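PDB 6QV5: CHAD domain from Ricinus communis, which probably binds inorganic polyphosphate through an all-helical CHAD domain, and also carries a zinc ion. Local coordinates for residues R228-A233 with H294-P299. Sequence-based numbering, arbitrary orientation.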
ATOM      1  N   ARG A 228     -14.009  14.304   0.669  1.00 97.51           N
ATOM      2  CA  ARG A 228     -14.720  13.197   0.022  1.00 96.57           C
ATOM      3  C   ARG A 228     -14.521  13.214  -1.501  1.00 98.21           C
ATOM      4  O   ARG A 228     -14.324  12.156  -2.097  1.00 97.83           O
ATOM      5  CB  ARG A 228     -16.213  13.239   0.386  1.00 97.49           C
ATOM      6  CG  ARG A 228     -16.944  11.924   0.166  1.00110.43           C
ATOM      7  CD  ARG A 228     -18.330  11.963   0.772  1.00124.25           C
ATOM      8  NE  ARG A 228     -19.185  10.903   0.237  1.00136.19           N
ATOM      9  CZ  ARG A 228     -20.033  11.063  -0.775  1.00152.04           C
ATOM     10  NH1 ARG A 228     -20.154  12.242  -1.371  1.00139.69           N
ATOM     11  NH2 ARG A 228     -20.770  10.043  -1.196  1.00139.80           N
ATOM     12  N   ALA A 229     -14.543  14.416  -2.111  1.00 92.94           N
ATOM     13  CA  ALA A 229     -14.324  14.612  -3.545  1.00 91.83           C
ATOM     14  C   ALA A 229     -12.837  14.461  -3.891  1.00 93.15           C
ATOM     15  O   ALA A 229     -12.512  13.940  -4.960  1.00 93.00           O
ATOM     16  CB  ALA A 229     -14.826  15.984  -3.968  1.00 92.58           C
ATOM     17  N   TYR A 230     -11.943  14.909  -2.982  1.00 87.47           N
ATOM     18  CA  TYR A 230     -10.485  14.836  -3.122  1.00 86.13           C
ATOM     19  C   TYR A 230     -10.011  13.376  -3.071  1.00 88.83           C
ATOM     20  O   TYR A 230      -9.175  12.984  -3.885  1.00 88.16           O
ATOM     21  CB  TYR A 230      -9.800  15.686  -2.032  1.00 86.55           C
ATOM     22  CG  TYR A 230      -8.309  15.882  -2.219  1.00 87.14           C
ATOM     23  CD1 TYR A 230      -7.812  16.978  -2.921  1.00 88.79           C
ATOM     24  CD2 TYR A 230      -7.393  15.004  -1.648  1.00 87.50           C
ATOM     25  CE1 TYR A 230      -6.441  17.172  -3.081  1.00 89.01           C
ATOM     26  CE2 TYR A 230      -6.021  15.189  -1.800  1.00 88.11           C
ATOM     27  CZ  TYR A 230      -5.548  16.274  -2.518  1.00 94.29           C
ATOM     28  OH  TYR A 230      -4.194  16.450  -2.664  1.00 93.68           O
ATOM     29  N   LEU A 231     -10.558  12.579  -2.127  1.00 84.75           N
ATOM     30  CA  LEU A 231     -10.248  11.157  -1.944  1.00 84.19           C
ATOM     31  C   LEU A 231     -10.764  10.320  -3.115  1.00 87.38           C
ATOM     32  O   LEU A 231     -10.104   9.356  -3.499  1.00 87.15           O
ATOM     33  CB  LEU A 231     -10.830  10.625  -0.619  1.00 84.22           C
ATOM     34  CG  LEU A 231     -10.139  11.068   0.677  1.00 88.97           C
ATOM     35  CD1 LEU A 231     -11.108  11.054   1.839  1.00 89.18           C
ATOM     36  CD2 LEU A 231      -8.931  10.207   0.995  1.00 91.18           C
ATOM     37  N   LYS A 232     -11.937  10.691  -3.674  1.00 83.24           N
ATOM     38  CA  LYS A 232     -12.575  10.026  -4.814  1.00 82.75           C
ATOM     39  C   LYS A 232     -11.693  10.135  -6.064  1.00 85.74           C
ATOM     40  O   LYS A 232     -11.494   9.133  -6.754  1.00 85.51           O
ATOM     41  CB  LYS A 232     -13.970  10.629  -5.073  1.00 85.31           C
ATOM     42  CG  LYS A 232     -14.825   9.839  -6.059  1.00100.87           C
ATOM     43  CD  LYS A 232     -16.067  10.618  -6.461  1.00110.72           C
ATOM     44  CE  LYS A 232     -16.870   9.901  -7.517  1.00121.28           C
ATOM     45  NZ  LYS A 232     -18.065  10.685  -7.924  1.00130.28           N
ATOM     46  N   ALA A 233     -11.153  11.343  -6.335  1.00 81.31           N
ATOM     47  CA  ALA A 233     -10.266  11.620  -7.467  1.00 80.63           C
ATOM     48  C   ALA A 233      -8.911  10.930  -7.289  1.00 83.26           C
ATOM     49  O   ALA A 233      -8.292  10.534  -8.278  1.00 82.95           O
ATOM     50  CB  ALA A 233     -10.076  13.118  -7.628  1.00 81.39           C
ATOM     51  N   HIS A 294      -6.536  17.859 -12.512  1.00 89.24           N
ATOM     52  CA  HIS A 294      -6.348  19.264 -12.912  1.00 89.60           C
ATOM     53  C   HIS A 294      -7.196  20.269 -12.115  1.00 94.41           C
ATOM     54  O   HIS A 294      -6.794  21.425 -11.980  1.00 93.85           O
ATOM     55  CB  HIS A 294      -6.559  19.457 -14.428  1.00 90.40           C
ATOM     56  CG  HIS A 294      -7.971  19.766 -14.829  1.00 93.81           C
ATOM     57  ND1 HIS A 294      -8.934  18.780 -14.889  1.00 95.59           N
ATOM     58  CD2 HIS A 294      -8.536  20.949 -15.163  1.00 95.55           C
ATOM     59  CE1 HIS A 294     -10.048  19.389 -15.260  1.00 94.98           C
ATOM     60  NE2 HIS A 294      -9.858  20.694 -15.436  1.00 95.29           N
ATOM     61  N   ALA A 295      -8.369  19.834 -11.621  1.00 92.09           N
ATOM     62  CA  ALA A 295      -9.310  20.676 -10.877  1.00 92.49           C
ATOM     63  C   ALA A 295      -9.092  20.659  -9.362  1.00 96.83           C
ATOM     64  O   ALA A 295      -9.563  21.572  -8.678  1.00 96.50           O
ATOM     65  CB  ALA A 295     -10.737  20.261 -11.199  1.00 93.35           C
ATOM     66  N   LEU A 296      -8.394  19.627  -8.842  1.00 93.70           N
ATOM     67  CA  LEU A 296      -8.142  19.440  -7.413  1.00 93.71           C
ATOM     68  C   LEU A 296      -7.400  20.581  -6.729  1.00 97.88           C
ATOM     69  O   LEU A 296      -6.351  21.032  -7.195  1.00 97.41           O
ATOM     70  CB  LEU A 296      -7.422  18.113  -7.124  1.00 93.83           C
ATOM     71  CG  LEU A 296      -8.247  16.823  -7.180  1.00 98.60           C
ATOM     72  CD1 LEU A 296      -7.395  15.644  -6.797  1.00 98.64           C
ATOM     73  CD2 LEU A 296      -9.458  16.874  -6.246  1.00101.29           C
ATOM     74  N   ARG A 297      -7.970  21.033  -5.608  1.00 94.79           N
ATOM     75  CA  ARG A 297      -7.433  22.075  -4.739  1.00 94.85           C
ATOM     76  C   ARG A 297      -7.163  21.426  -3.388  1.00 99.00           C
ATOM     77  O   ARG A 297      -7.916  20.535  -2.981  1.00 97.99           O
ATOM     78  CB  ARG A 297      -8.436  23.233  -4.578  1.00 95.41           C
ATOM     79  CG  ARG A 297      -8.693  24.023  -5.861  1.00107.38           C
ATOM     80  CD  ARG A 297      -9.816  25.027  -5.687  1.00119.53           C
ATOM     81  NE  ARG A 297      -9.352  26.281  -5.088  1.00129.54           N
ATOM     82  CZ  ARG A 297     -10.143  27.165  -4.488  1.00142.78           C
ATOM     83  NH1 ARG A 297     -11.446  26.936  -4.377  1.00128.53           N
ATOM     84  NH2 ARG A 297      -9.634  28.277  -3.975  1.00130.20           N
ATOM     85  N   ALA A 298      -6.087  21.860  -2.702  1.00 96.54           N
ATOM     86  CA  ALA A 298      -5.678  21.344  -1.392  1.00 96.79           C
ATOM     87  C   ALA A 298      -6.829  21.404  -0.376  1.00101.26           C
ATOM     88  O   ALA A 298      -7.480  22.448  -0.278  1.00100.54           O
ATOM     89  CB  ALA A 298      -4.478  22.122  -0.872  1.00 97.56           C
ATOM     90  N   PRO A 299      -7.137  20.292   0.341  1.00 98.77           N
ATOM     91  CA  PRO A 299      -8.241  20.331   1.316  1.00 98.93           C
ATOM     92  C   PRO A 299      -7.956  21.318   2.442  1.00103.74           C
ATOM     93  O   PRO A 299      -6.841  21.352   2.964  1.00103.24           O
ATOM     94  CB  PRO A 299      -8.326  18.883   1.823  1.00100.64           C
ATOM     95  CG  PRO A 299      -7.575  18.066   0.817  1.00104.94           C
ATOM     96  CD  PRO A 299      -6.489  18.966   0.329  1.00100.42           C
TER
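Pro299 sets CG over the centre of one face of the Tyr230 ring, 3.8 Å from its centroid and only 11° off the ring normal. This is a CH-pi contact, with the proline ring tilted against the aromatic plane and the two side chains crossing at about a right angle. The neighbouring Pro299 CD reaches further along the ring, 3.9 Å from Tyr230 CE1, so two adjacent methylenes of the proline cover the aromatic group. Tyr230 has CG anti to the backbone N (chi1 -170°), and its CB already points toward 294-299.

Aliphatic packing supplies the rest. Both methyls of Leu296 sit in the notch between Tyr230 and Ala233, CD2 closer to Tyr230 CD1 (3.7 Å) and CD1 closer to Ala233 CB (3.8 Å). The leucine thus bridges the tyrosine and the small alanine, its side chain crossing that of Tyr230 at about a right angle.

One polar atom joins this apolar set. The carbonyl oxygen of Arg297 comes within 3.6 Å of Tyr230 CD1 from an oblique direction, a van der Waals contact, whereas the arginine's CB points away from the helix. The phenol OH of Tyr230 is satisfied elsewhere, by a hydrogen bond with His183 ND1.

Plain structural packing, away from the zinc site, lays the loop after helix 286-293, extended from Leu296 to Pro299, against the early turns of helix 224-260. Tyr230 also reaches Leu186 of helix 171-192, and Leu215 of helix 198-217 touches both Tyr230 and Pro299, placing the contact where these helices and the C-terminal segment come together.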